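Local atomic coordinates of Myo-inositol-1-phosphate synthase-related protein (Thermotoga maritima MSB8, PDB entry 3CIN), a protein that is related to the myo-inositol-1-phosphate synthase family and binds nicotinamide-adenine-dinucleotide (NAD) in a Rossmann-type domain. Residues A[19-24]-A[61-66]; A[139-144]-A[189-194]; A[170-175]-A[195-200]. All blocks are in the same frame, centred on the assembly; numbering follows the deposited sequence.

Overall arrangement
All three contacts lie along the C-terminal ends of one parallel sheet and border the same NAD molecule. Interaction 1 (19-24 with 61-66) holds the adenine ribose and the diphosphate; interaction 2 (139-144 with 189-194), its centre about 10 Å away, runs through the next two strands and reaches the other ribose; interaction 3 (170-175 with 195-200), about 9 Å between centres from interaction 2, meets the adenine through 170-175 and the nicotinamide ribose through I195. L19 N to V140 O and L19 O to T142 N, 2.8 Å each, join interactions 1 and 2 as neighbouring strands. N141 ND2, 2.9 Å from T172 OG1, ties interaction 2 to interaction 3, and L19 CD1 packs on the Y175 ring.

Interaction 1 (A[19-24]-A[61-66]); sequences LGQGYV and VGSYDV. With NAD (nicotinamide-adenine-dinucleotide), chain F.
Q21 turns toward strand 61-65 and runs along S63 from CB to OE1. Its CB passes 3.3 Å from S63 OG; CG, anti to the backbone N (chi1 -166°), and CD both skirt the same oxygen; and the bend at chi2 brings OE1 round to accept the S63 hydroxyl proton, Q21 OE1 to S63 OG being 2.6 Å. At the other branch of the amide, NE2 pairs with S26, so both ends of the group are held. The Q21 backbone is gripped too: its N-H reaches D65 OD2 (2.8 Å) on the anti side of the carboxylate. D65 OD2 also accepts from NAD O3B at 2.7 Å, while D65 OD1 accepts from NAD O2B at 2.6 Å, the acidic pairing with the adenine ribose diol familiar from NAD-binding Rossmann folds. G20 N donates to Y64 O, and G20 CA lies 3.4 Å from NAD O4B, a closeness that suits a residue without a side chain. Past G22, the N-cap, Y23 N and V24 N point straight at the diphosphate oxygens O1A and O2N. The contact thus closes a beta-alpha-beta unit: strand 14-19 lies parallel to strand 58-65, helix 23-36 links them, L75 of helix 75-82 touches Q21 and S63, and helix 120-134 packs on L19 and Y64.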
loop_
_atom_site.group_PDB
_atom_site.type_symbol
_atom_site.label_atom_id
_atom_site.label_comp_id
_atom_site.label_asym_id
_atom_site.label_seq_id
_atom_site.Cartn_x
_atom_site.Cartn_y
_atom_site.Cartn_z
ATOM N N LEU A 19 33.546 -8.660 13.965
ATOM C CA LEU A 19 33.653 -7.433 14.773
ATOM C C LEU A 19 32.234 -6.924 14.973
ATOM O O LEU A 19 31.580 -6.525 14.016
ATOM C CB LEU A 19 34.516 -6.397 14.064
ATOM C CG LEU A 19 35.901 -6.866 13.624
ATOM C CD1 LEU A 19 36.508 -5.738 12.772
ATOM C CD2 LEU A 19 36.759 -7.287 14.796
ATOM N N GLY A 20 31.764 -7.013 16.214
ATOM C CA GLY A 20 30.472 -6.459 16.660
ATOM C C GLY A 20 29.452 -7.563 16.722
ATOM O O GLY A 20 28.813 -7.874 15.681
ATOM N N GLN A 21 29.271 -8.147 17.896
ATOM C CA GLN A 21 28.400 -9.344 18.055
ATOM C C GLN A 21 26.959 -8.979 18.435
ATOM O O GLN A 21 26.516 -9.191 19.557
ATOM C CB GLN A 21 28.993 -10.355 19.053
ATOM C CG GLN A 21 28.303 -11.722 18.976
ATOM C CD GLN A 21 28.470 -12.387 17.637
ATOM O OE1 GLN A 21 29.561 -12.438 17.100
ATOM N NE2 GLN A 21 27.358 -12.862 17.056
ATOM N N GLY A 22 26.257 -8.360 17.473
ATOM C CA GLY A 22 24.872 -7.955 17.680
ATOM C C GLY A 22 23.894 -8.779 16.829
ATOM O O GLY A 22 24.082 -9.984 16.603
ATOM N N TYR A 23 22.842 -8.135 16.364
ATOM C CA TYR A 23 21.779 -8.839 15.658
ATOM C C TYR A 23 22.242 -9.438 14.355
ATOM O O TYR A 23 22.011 -10.635 14.128
ATOM C CB TYR A 23 20.604 -7.905 15.389
ATOM C CG TYR A 23 19.285 -8.503 15.762
ATOM C CD1 TYR A 23 18.902 -9.748 15.281
ATOM C CD2 TYR A 23 18.390 -7.805 16.571
ATOM C CE1 TYR A 23 17.644 -10.300 15.614
ATOM C CE2 TYR A 23 17.186 -8.342 16.922
ATOM C CZ TYR A 23 16.793 -9.575 16.429
ATOM O OH TYR A 23 15.553 -10.109 16.778
ATOM N N VAL A 24 22.876 -8.645 13.505
ATOM C CA VAL A 24 23.372 -9.196 12.205
ATOM C C VAL A 24 24.330 -10.333 12.411
ATOM O O VAL A 24 24.180 -11.445 11.844
ATOM C CB VAL A 24 23.996 -8.121 11.304
ATOM C CG1 VAL A 24 24.655 -8.705 10.087
ATOM C CG2 VAL A 24 22.889 -7.109 10.859
ATOM N N VAL A 61 36.211 -18.145 14.038
ATOM C CA VAL A 61 37.358 -18.194 14.966
ATOM C C VAL A 61 37.405 -17.096 16.035
ATOM O O VAL A 61 38.232 -17.130 16.941
ATOM C CB VAL A 61 38.699 -18.240 14.188
ATOM C CG1 VAL A 61 38.675 -19.446 13.266
ATOM C CG2 VAL A 61 38.926 -16.925 13.408
ATOM N N GLY A 62 36.534 -16.109 15.951
ATOM C CA GLY A 62 36.590 -15.045 16.922
ATOM C C GLY A 62 35.459 -14.077 16.779
ATOM O O GLY A 62 34.856 -13.983 15.718
ATOM N N SER A 63 35.175 -13.392 17.892
ATOM C CA SER A 63 34.143 -12.397 17.950
ATOM C C SER A 63 34.559 -11.317 18.930
ATOM O O SER A 63 34.950 -11.611 20.039
ATOM C CB SER A 63 32.830 -13.039 18.390
ATOM O OG SER A 63 31.775 -12.119 18.444
ATOM N N TYR A 64 34.487 -10.070 18.496
ATOM C CA TYR A 64 34.845 -8.904 19.317
ATOM C C TYR A 64 33.658 -7.988 19.564
ATOM O O TYR A 64 32.803 -7.791 18.695
ATOM C CB TYR A 64 35.941 -8.091 18.621
ATOM C CG TYR A 64 37.307 -8.726 18.779
ATOM C CD1 TYR A 64 37.608 -9.905 18.122
ATOM C CD2 TYR A 64 38.297 -8.150 19.577
ATOM C CE1 TYR A 64 38.829 -10.527 18.283
ATOM C CE2 TYR A 64 39.520 -8.766 19.734
ATOM C CZ TYR A 64 39.780 -9.960 19.098
ATOM O OH TYR A 64 41.002 -10.571 19.250
ATOM N N ASP A 65 33.627 -7.412 20.754
ATOM C CA ASP A 65 32.627 -6.413 21.094
ATOM C C ASP A 65 33.245 -5.398 22.072
ATOM O O ASP A 65 34.420 -5.514 22.446
ATOM C CB ASP A 65 31.356 -7.089 21.673
ATOM C CG ASP A 65 30.083 -6.383 21.278
ATOM O OD1 ASP A 65 29.814 -5.304 21.851
ATOM O OD2 ASP A 65 29.356 -6.899 20.381
ATOM N N VAL A 66 32.443 -4.407 22.439
ATOM C CA VAL A 66 32.817 -3.443 23.436
ATOM C C VAL A 66 31.814 -3.424 24.561
ATOM O O VAL A 66 32.033 -2.744 25.529
ATOM C CB VAL A 66 33.010 -2.035 22.837
ATOM C CG1 VAL A 66 34.209 -2.040 21.887
ATOM C CG2 VAL A 66 31.785 -1.596 22.161
HETATM P PA NAD F . 23.411 -4.162 16.647
HETATM O O1A NAD F . 22.413 -5.230 17.005
HETATM O O2A NAD F . 23.333 -2.991 17.577
HETATM O O5B NAD F . 24.821 -4.824 16.836
HETATM C C5B NAD F . 26.004 -4.028 16.839
HETATM C C4B NAD F . 27.006 -4.718 17.749
HETATM O O4B NAD F . 28.269 -4.090 17.599
HETATM C C3B NAD F . 26.663 -4.673 19.233
HETATM O O3B NAD F . 26.880 -5.932 19.848
HETATM C C2B NAD F . 27.630 -3.637 19.792
HETATM O O2B NAD F . 27.817 -3.767 21.175
HETATM C C1B NAD F . 28.838 -3.897 18.918
HETATM N N9A NAD F . 29.801 -2.796 18.832
HETATM C C8A NAD F . 29.458 -1.450 18.747
HETATM N N7A NAD F . 30.632 -0.760 18.540
HETATM C C5A NAD F . 31.660 -1.670 18.520
HETATM C C6A NAD F . 33.048 -1.523 18.440
HETATM N N6A NAD F . 33.654 -0.308 18.257
HETATM N N1A NAD F . 33.803 -2.678 18.409
HETATM C C2A NAD F . 33.200 -3.916 18.536
HETATM N N3A NAD F . 31.839 -4.074 18.697
HETATM C C4A NAD F . 31.107 -2.941 18.692
HETATM O O3 NAD F . 23.254 -3.723 15.143
HETATM P PN NAD F . 22.919 -4.676 13.930
HETATM O O1N NAD F . 21.468 -4.523 13.616
HETATM O O2N NAD F . 23.573 -6.005 14.105
HETATM O O5D NAD F . 23.655 -3.911 12.743
HETATM C C5D NAD F . 25.059 -3.961 12.630
HETATM C C4D NAD F . 25.567 -2.966 11.593
HETATM O O4D NAD F . 25.142 -3.391 10.327
HETATM C C3D NAD F . 25.113 -1.526 11.770
HETATM O O3D NAD F . 26.188 -0.623 11.402
HETATM C C2D NAD F . 24.026 -1.417 10.712
HETATM O O2D NAD F . 23.876 -0.078 10.232
HETATM C C1D NAD F . 24.620 -2.291 9.630
HETATM N N1N NAD F . 23.627 -2.751 8.662
HETATM C C2N NAD F . 22.594 -3.493 9.070
HETATM C C3N NAD F . 21.708 -3.916 8.043
HETATM C C7N NAD F . 20.719 -4.929 8.399
HETATM O O7N NAD F . 20.672 -5.286 9.717
HETATM N N7N NAD F . 19.930 -5.460 7.451
HETATM C C4N NAD F . 21.882 -3.571 6.717
HETATM C C5N NAD F . 22.942 -2.799 6.338
HETATM C C6N NAD F . 23.832 -2.409 7.350
#

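Interaction 2 (A[139-144]-A[189-194]); sequences IVNTCT and AAFVNV. With NAD (nicotinamide-adenine-dinucleotide), chain F.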
loop_
_atom_site.group_PDB
_atom_site.type_symbol
_atom_site.label_atom_id
_atom_site.label_comp_id
_atom_site.label_asym_id
_atom_site.label_seq_id
_atom_site.Cartn_x
_atom_site.Cartn_y
_atom_site.Cartn_z
ATOM N N ILE A 139 37.694 -10.970 7.907
ATOM C CA ILE A 139 37.225 -10.195 9.056
ATOM C C ILE A 139 35.963 -9.483 8.623
ATOM O O ILE A 139 36.002 -8.779 7.613
ATOM C CB ILE A 139 38.301 -9.181 9.531
ATOM C CG1 ILE A 139 39.533 -9.922 10.033
ATOM C CG2 ILE A 139 37.764 -8.237 10.681
ATOM C CD1 ILE A 139 40.724 -9.024 10.150
ATOM N N VAL A 140 34.880 -9.674 9.377
ATOM C CA VAL A 140 33.565 -9.097 9.061
ATOM C C VAL A 140 33.210 -7.996 10.045
ATOM O O VAL A 140 33.215 -8.236 11.256
ATOM C CB VAL A 140 32.461 -10.196 9.057
ATOM C CG1 VAL A 140 31.057 -9.601 8.905
ATOM C CG2 VAL A 140 32.697 -11.212 7.886
ATOM N N ASN A 141 32.848 -6.816 9.531
ATOM C CA ASN A 141 32.556 -5.687 10.342
ATOM C C ASN A 141 31.042 -5.513 10.399
ATOM O O ASN A 141 30.410 -5.104 9.401
ATOM C CB ASN A 141 33.207 -4.413 9.815
ATOM C CG ASN A 141 32.797 -3.229 10.601
ATOM O OD1 ASN A 141 32.486 -3.383 11.797
ATOM N ND2 ASN A 141 32.752 -2.043 9.969
ATOM N N THR A 142 30.462 -5.851 11.559
ATOM C CA THR A 142 29.038 -5.631 11.859
ATOM C C THR A 142 28.811 -4.719 13.120
ATOM O O THR A 142 27.843 -4.943 13.918
ATOM C CB THR A 142 28.268 -6.982 11.964
ATOM O OG1 THR A 142 28.981 -7.866 12.830
ATOM C CG2 THR A 142 28.163 -7.694 10.576
ATOM N N CYS A 143 29.721 -3.749 13.320
ATOM C CA CYS A 143 29.666 -2.809 14.434
ATOM C C CYS A 143 28.561 -1.756 14.254
ATOM O O CYS A 143 28.108 -1.526 13.153
ATOM C CB CYS A 143 31.003 -2.076 14.638
ATOM S SG CYS A 143 32.300 -3.175 15.191
ATOM N N THR A 144 28.155 -1.133 15.367
ATOM C CA THR A 144 27.203 -0.037 15.443
ATOM C C THR A 144 27.537 1.046 14.416
ATOM O O THR A 144 28.681 1.383 14.192
ATOM C CB THR A 144 27.235 0.571 16.866
ATOM O OG1 THR A 144 26.814 -0.420 17.828
ATOM C CG2 THR A 144 26.375 1.829 17.024
ATOM N N ALA A 189 44.629 -11.300 3.751
ATOM C CA ALA A 189 43.352 -11.488 4.414
ATOM C C ALA A 189 42.331 -10.606 3.731
ATOM O O ALA A 189 42.670 -9.879 2.784
ATOM C CB ALA A 189 43.479 -11.158 5.898
ATOM N N ALA A 190 41.081 -10.676 4.189
ATOM C CA ALA A 190 39.998 -9.905 3.604
ATOM C C ALA A 190 39.216 -9.249 4.713
ATOM O O ALA A 190 39.107 -9.787 5.859
ATOM C CB ALA A 190 39.089 -10.805 2.720
ATOM N N PHE A 191 38.674 -8.075 4.390
ATOM C CA PHE A 191 37.893 -7.290 5.332
ATOM C C PHE A 191 36.561 -6.978 4.635
ATOM O O PHE A 191 36.557 -6.397 3.544
ATOM C CB PHE A 191 38.624 -6.005 5.658
ATOM C CG PHE A 191 37.964 -5.149 6.718
ATOM C CD1 PHE A 191 38.175 -5.413 8.075
ATOM C CD2 PHE A 191 37.141 -4.089 6.379
ATOM C CE1 PHE A 191 37.545 -4.652 9.067
ATOM C CE2 PHE A 191 36.545 -3.264 7.374
ATOM C CZ PHE A 191 36.760 -3.550 8.727
ATOM N N VAL A 192 35.462 -7.389 5.260
ATOM C CA VAL A 192 34.093 -7.174 4.709
ATOM C C VAL A 192 33.368 -6.135 5.523
ATOM O O VAL A 192 33.035 -6.340 6.651
ATOM C CB VAL A 192 33.308 -8.523 4.684
ATOM C CG1 VAL A 192 31.898 -8.340 4.162
ATOM C CG2 VAL A 192 34.047 -9.552 3.852
ATOM N N ASN A 193 33.092 -4.984 4.922
ATOM C CA ASN A 193 32.472 -3.894 5.622
ATOM C C ASN A 193 31.048 -3.722 5.193
ATOM O O ASN A 193 30.794 -3.196 4.137
ATOM C CB ASN A 193 33.205 -2.578 5.316
ATOM C CG ASN A 193 32.618 -1.423 6.079
ATOM O OD1 ASN A 193 32.164 -1.622 7.182
ATOM N ND2 ASN A 193 32.528 -0.266 5.462
ATOM N N VAL A 194 30.147 -4.187 6.024
ATOM C CA VAL A 194 28.732 -4.087 5.682
ATOM C C VAL A 194 28.025 -2.932 6.349
ATOM O O VAL A 194 26.818 -2.868 6.246
ATOM C CB VAL A 194 27.978 -5.429 5.853
ATOM C CG1 VAL A 194 28.450 -6.406 4.746
ATOM C CG2 VAL A 194 28.143 -5.993 7.232
HETATM P PA NAD F . 23.411 -4.162 16.647
HETATM O O1A NAD F . 22.413 -5.230 17.005
HETATM O O2A NAD F . 23.333 -2.991 17.577
HETATM O O5B NAD F . 24.821 -4.824 16.836
HETATM C C5B NAD F . 26.004 -4.028 16.839
HETATM C C4B NAD F . 27.006 -4.718 17.749
HETATM O O4B NAD F . 28.269 -4.090 17.599
HETATM C C3B NAD F . 26.663 -4.673 19.233
HETATM O O3B NAD F . 26.880 -5.932 19.848
HETATM C C2B NAD F . 27.630 -3.637 19.792
HETATM O O2B NAD F . 27.817 -3.767 21.175
HETATM C C1B NAD F . 28.838 -3.897 18.918
HETATM N N9A NAD F . 29.801 -2.796 18.832
HETATM C C8A NAD F . 29.458 -1.450 18.747
HETATM N N7A NAD F . 30.632 -0.760 18.540
HETATM C C5A NAD F . 31.660 -1.670 18.520
HETATM C C6A NAD F . 33.048 -1.523 18.440
HETATM N N6A NAD F . 33.654 -0.308 18.257
HETATM N N1A NAD F . 33.803 -2.678 18.409
HETATM C C2A NAD F . 33.200 -3.916 18.536
HETATM N N3A NAD F . 31.839 -4.074 18.697
HETATM C C4A NAD F . 31.107 -2.941 18.692
HETATM O O3 NAD F . 23.254 -3.723 15.143
HETATM P PN NAD F . 22.919 -4.676 13.930
HETATM O O1N NAD F . 21.468 -4.523 13.616
HETATM O O2N NAD F . 23.573 -6.005 14.105
HETATM O O5D NAD F . 23.655 -3.911 12.743
HETATM C C5D NAD F . 25.059 -3.961 12.630
HETATM C C4D NAD F . 25.567 -2.966 11.593
HETATM O O4D NAD F . 25.142 -3.391 10.327
HETATM C C3D NAD F . 25.113 -1.526 11.770
HETATM O O3D NAD F . 26.188 -0.623 11.402
HETATM C C2D NAD F . 24.026 -1.417 10.712
HETATM O O2D NAD F . 23.876 -0.078 10.232
HETATM C C1D NAD F . 24.620 -2.291 9.630
HETATM N N1N NAD F . 23.627 -2.751 8.662
HETATM C C2N NAD F . 22.594 -3.493 9.070
HETATM C C3N NAD F . 21.708 -3.916 8.043
HETATM C C7N NAD F . 20.719 -4.929 8.399
HETATM O O7N NAD F . 20.672 -5.286 9.717
HETATM N N7N NAD F . 19.930 -5.460 7.451
HETATM C C4N NAD F . 21.882 -3.571 6.717
HETATM C C5N NAD F . 22.942 -2.799 6.338
HETATM C C6N NAD F . 23.832 -2.409 7.350
#
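N141 and N193 both carry CG anti to the backbone N (chi1 175° and -178°), which sets their amides side by side on one face of the sheet, their planes 8° apart. N141 ND2 donates to N193 OD1 at 2.9 Å, a bent bond whose donor is tilted from the acceptor's carbonyl plane. With T172 as a further partner of N141 ND2, and D219 of N193 ND2, the two amides form part of a polar chain across the strand ends. The other branch of N141 turns back on its own chain: OD1 accepts from C143 N at 3.2 Å, an Asx turn that folds the backbone as the strand stops, with the donor above the carbonyl plane.

Beneath them strands 139-141 and 189-193 run parallel, their axes 4.7 Å apart at closest. I139 N donates to A190 O, I139 O accepts from V192 N, and N141 N donates to V192 O. On the face of the asparagines, two aliphatic groups approach the F191 ring obliquely: I139 CG2 is 3.9 Å from F191 CD1, and N141 CB is 3.8 Å from F191 CZ. V140 and V192 pack on the reverse face, which helix 328-348 covers at V140. At the end of the strands V194 CG2 comes within 3.8 Å of T142 CG2.

The turn beyond N141 places C143 O 2.8 Å from NAD O3D, whose hydroxyl donates to it. The chemistry is therefore divided: apolar side chains and regular backbone bonds hold the sheet together, while paired buried amides lie at the C-terminal ends of these strands, where main-chain oxygen meets the cofactor.

Interaction 3 (A[170-175]-A[195-200]); sequences TATQVY and IPTFIA. With NAD (nicotinamide-adenine-dinucleotide), chain F.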
loop_
_atom_site.group_PDB
_atom_site.type_symbol
_atom_site.label_atom_id
_atom_site.label_comp_id
_atom_site.label_asym_id
_atom_site.label_seq_id
_atom_site.Cartn_x
_atom_site.Cartn_y
_atom_site.Cartn_z
ATOM N N THR A 170 36.880 6.619 13.758
ATOM C CA THR A 170 35.857 5.703 14.234
ATOM C C THR A 170 36.454 4.304 14.418
ATOM O O THR A 170 37.530 3.970 13.910
ATOM C CB THR A 170 34.692 5.596 13.261
ATOM O OG1 THR A 170 35.108 4.913 12.074
ATOM C CG2 THR A 170 34.123 7.005 12.977
ATOM N N ALA A 171 35.697 3.447 15.089
ATOM C CA ALA A 171 36.174 2.082 15.347
ATOM C C ALA A 171 36.435 1.327 14.055
ATOM O O ALA A 171 37.441 0.649 13.929
ATOM C CB ALA A 171 35.180 1.311 16.229
ATOM N N THR A 172 35.514 1.374 13.115
ATOM C CA THR A 172 35.673 0.685 11.830
ATOM C C THR A 172 36.934 1.159 11.119
ATOM O O THR A 172 37.659 0.332 10.519
ATOM C CB THR A 172 34.443 0.938 10.922
ATOM O OG1 THR A 172 33.269 0.374 11.542
ATOM C CG2 THR A 172 34.672 0.387 9.528
ATOM N N GLN A 173 37.260 2.466 11.208
ATOM C CA GLN A 173 38.496 2.961 10.586
ATOM C C GLN A 173 39.725 2.334 11.252
ATOM O O GLN A 173 40.655 1.961 10.601
ATOM C CB GLN A 173 38.536 4.463 10.617
ATOM C CG GLN A 173 37.466 5.076 9.711
ATOM C CD GLN A 173 37.376 6.609 9.863
ATOM O OE1 GLN A 173 37.521 7.142 10.972
ATOM N NE2 GLN A 173 37.091 7.322 8.753
ATOM N N VAL A 174 39.710 2.225 12.576
ATOM C CA VAL A 174 40.809 1.614 13.310
ATOM C C VAL A 174 40.877 0.122 13.001
ATOM O O VAL A 174 41.997 -0.438 12.765
ATOM C CB VAL A 174 40.647 1.858 14.816
ATOM C CG1 VAL A 174 41.750 1.099 15.600
ATOM C CG2 VAL A 174 40.712 3.380 15.144
ATOM N N TYR A 175 39.732 -0.552 12.985
ATOM C CA TYR A 175 39.724 -1.988 12.644
ATOM C C TYR A 175 40.233 -2.324 11.224
ATOM O O TYR A 175 40.990 -3.289 11.069
ATOM C CB TYR A 175 38.363 -2.588 12.836
ATOM C CG TYR A 175 37.858 -2.710 14.238
ATOM C CD1 TYR A 175 38.636 -3.238 15.274
ATOM C CD2 TYR A 175 36.539 -2.358 14.546
ATOM C CE1 TYR A 175 38.117 -3.415 16.531
ATOM C CE2 TYR A 175 36.023 -2.544 15.813
ATOM C CZ TYR A 175 36.827 -3.061 16.816
ATOM O OH TYR A 175 36.319 -3.186 18.104
ATOM N N ILE A 195 28.757 -2.006 6.971
ATOM C CA ILE A 195 28.181 -0.779 7.556
ATOM C C ILE A 195 28.523 0.443 6.685
ATOM O O ILE A 195 29.289 0.314 5.719
ATOM C CB ILE A 195 28.553 -0.635 9.079
ATOM C CG1 ILE A 195 29.900 0.063 9.283
ATOM C CG2 ILE A 195 28.549 -2.009 9.763
ATOM C CD1 ILE A 195 30.125 0.585 10.742
ATOM N N PRO A 196 27.853 1.592 6.941
ATOM C CA PRO A 196 27.990 2.744 6.054
ATOM C C PRO A 196 29.351 3.400 5.944
ATOM O O PRO A 196 29.669 4.017 4.927
ATOM C CB PRO A 196 26.906 3.714 6.544
ATOM C CG PRO A 196 25.948 2.914 7.303
ATOM C CD PRO A 196 26.770 1.798 7.918
ATOM N N THR A 197 30.164 3.295 6.988
ATOM C CA THR A 197 31.432 3.991 7.026
ATOM C C THR A 197 32.258 3.669 5.814
ATOM O O THR A 197 32.402 2.508 5.425
ATOM C CB THR A 197 32.213 3.560 8.279
ATOM O OG1 THR A 197 31.466 3.953 9.442
ATOM C CG2 THR A 197 33.662 4.112 8.284
ATOM N N PHE A 198 32.769 4.704 5.152
ATOM C CA PHE A 198 33.583 4.490 3.964
ATOM C C PHE A 198 34.902 3.750 4.298
ATOM O O PHE A 198 35.721 4.212 5.103
ATOM C CB PHE A 198 33.993 5.802 3.313
ATOM C CG PHE A 198 32.900 6.534 2.567
ATOM C CD1 PHE A 198 31.561 6.215 2.637
ATOM C CD2 PHE A 198 33.263 7.617 1.776
ATOM C CE1 PHE A 198 30.642 6.956 1.920
ATOM C CE2 PHE A 198 32.346 8.333 1.102
ATOM C CZ PHE A 198 31.060 8.017 1.171
ATOM N N ILE A 199 35.062 2.568 3.707
ATOM C CA ILE A 199 36.321 1.845 3.724
ATOM C C ILE A 199 36.684 1.508 2.253
ATOM O O ILE A 199 37.663 2.034 1.650
ATOM C CB ILE A 199 36.258 0.626 4.638
ATOM C CG1 ILE A 199 35.982 1.041 6.091
ATOM C CG2 ILE A 199 37.587 -0.163 4.516
ATOM C CD1 ILE A 199 37.080 1.894 6.750
ATOM N N ALA A 200 35.826 0.710 1.598
ATOM C CA ALA A 200 35.958 0.496 0.148
ATOM C C ALA A 200 35.901 1.788 -0.683
ATOM O O ALA A 200 36.561 1.928 -1.697
ATOM C CB ALA A 200 34.963 -0.550 -0.368
HETATM P PA NAD F . 23.411 -4.162 16.647
HETATM O O1A NAD F . 22.413 -5.230 17.005
HETATM O O2A NAD F . 23.333 -2.991 17.577
HETATM O O5B NAD F . 24.821 -4.824 16.836
HETATM C C5B NAD F . 26.004 -4.028 16.839
HETATM C C4B NAD F . 27.006 -4.718 17.749
HETATM O O4B NAD F . 28.269 -4.090 17.599
HETATM C C3B NAD F . 26.663 -4.673 19.233
HETATM O O3B NAD F . 26.880 -5.932 19.848
HETATM C C2B NAD F . 27.630 -3.637 19.792
HETATM O O2B NAD F . 27.817 -3.767 21.175
HETATM C C1B NAD F . 28.838 -3.897 18.918
HETATM N N9A NAD F . 29.801 -2.796 18.832
HETATM C C8A NAD F . 29.458 -1.450 18.747
HETATM N N7A NAD F . 30.632 -0.760 18.540
HETATM C C5A NAD F . 31.660 -1.670 18.520
HETATM C C6A NAD F . 33.048 -1.523 18.440
HETATM N N6A NAD F . 33.654 -0.308 18.257
HETATM N N1A NAD F . 33.803 -2.678 18.409
HETATM C C2A NAD F . 33.200 -3.916 18.536
HETATM N N3A NAD F . 31.839 -4.074 18.697
HETATM C C4A NAD F . 31.107 -2.941 18.692
HETATM O O3 NAD F . 23.254 -3.723 15.143
HETATM P PN NAD F . 22.919 -4.676 13.930
HETATM O O1N NAD F . 21.468 -4.523 13.616
HETATM O O2N NAD F . 23.573 -6.005 14.105
HETATM O O5D NAD F . 23.655 -3.911 12.743
HETATM C C5D NAD F . 25.059 -3.961 12.630
HETATM C C4D NAD F . 25.567 -2.966 11.593
HETATM O O4D NAD F . 25.142 -3.391 10.327
HETATM C C3D NAD F . 25.113 -1.526 11.770
HETATM O O3D NAD F . 26.188 -0.623 11.402
HETATM C C2D NAD F . 24.026 -1.417 10.712
HETATM O O2D NAD F . 23.876 -0.078 10.232
HETATM C C1D NAD F . 24.620 -2.291 9.630
HETATM N N1N NAD F . 23.627 -2.751 8.662
HETATM C C2N NAD F . 22.594 -3.493 9.070
HETATM C C3N NAD F . 21.708 -3.916 8.043
HETATM C C7N NAD F . 20.719 -4.929 8.399
HETATM O O7N NAD F . 20.672 -5.286 9.717
HETATM N N7N NAD F . 19.930 -5.460 7.451
HETATM C C4N NAD F . 21.882 -3.571 6.717
HETATM C C5N NAD F . 22.942 -2.799 6.338
HETATM C C6N NAD F . 23.832 -2.409 7.350
HETATM O O HOH W 1 36.909 6.408 6.051
#
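T172 OG1 is gripped by two groups, E146 OE2 and N141 ND2, and also lies 3.3 Å from I195 CD1 across the contact. It belongs to the first turn of helix 171-186, which opens with a capping box: T170 N donates to Q173 OE1 at 2.9 Å, and Q173 N returns a weak bond to T170 OG1. The helix leads into strand 189-193 of the Rossmann-type sheet, and the loop 195-200 that follows this strand comes back against the helix start.

Across the interface the meeting is mostly through aliphatic carbons. With OG1 of T172 anti to the carbonyl carbon (chi1 -63°), its CG2 stands anti to the backbone N and meets I199 CG1 at 3.7 Å. T197 CG2 faces three neighbours, the nearest being T170 OG1 and T172 CG2, with Q173 CG slightly farther. The hydroxyls at the interface find a partner in E146: its OE1 bonds both T170 OG1 and T197 OG1, so one carboxylate links helix start and loop where no direct hydrogen bond does. Water takes part as well, accepting from Q173 NE2 and donating to F198 O.

Both segments also line the NAD pocket. I195 CG2 comes within 3.2 Å of O3D, a hydroxyl of the nicotinamide ribose of NAD. From the helix, Y175 meets the adenine with its ring edge, N1A lying near the ring plane, and Y175 OH donates to NAD N1A at 2.6 Å.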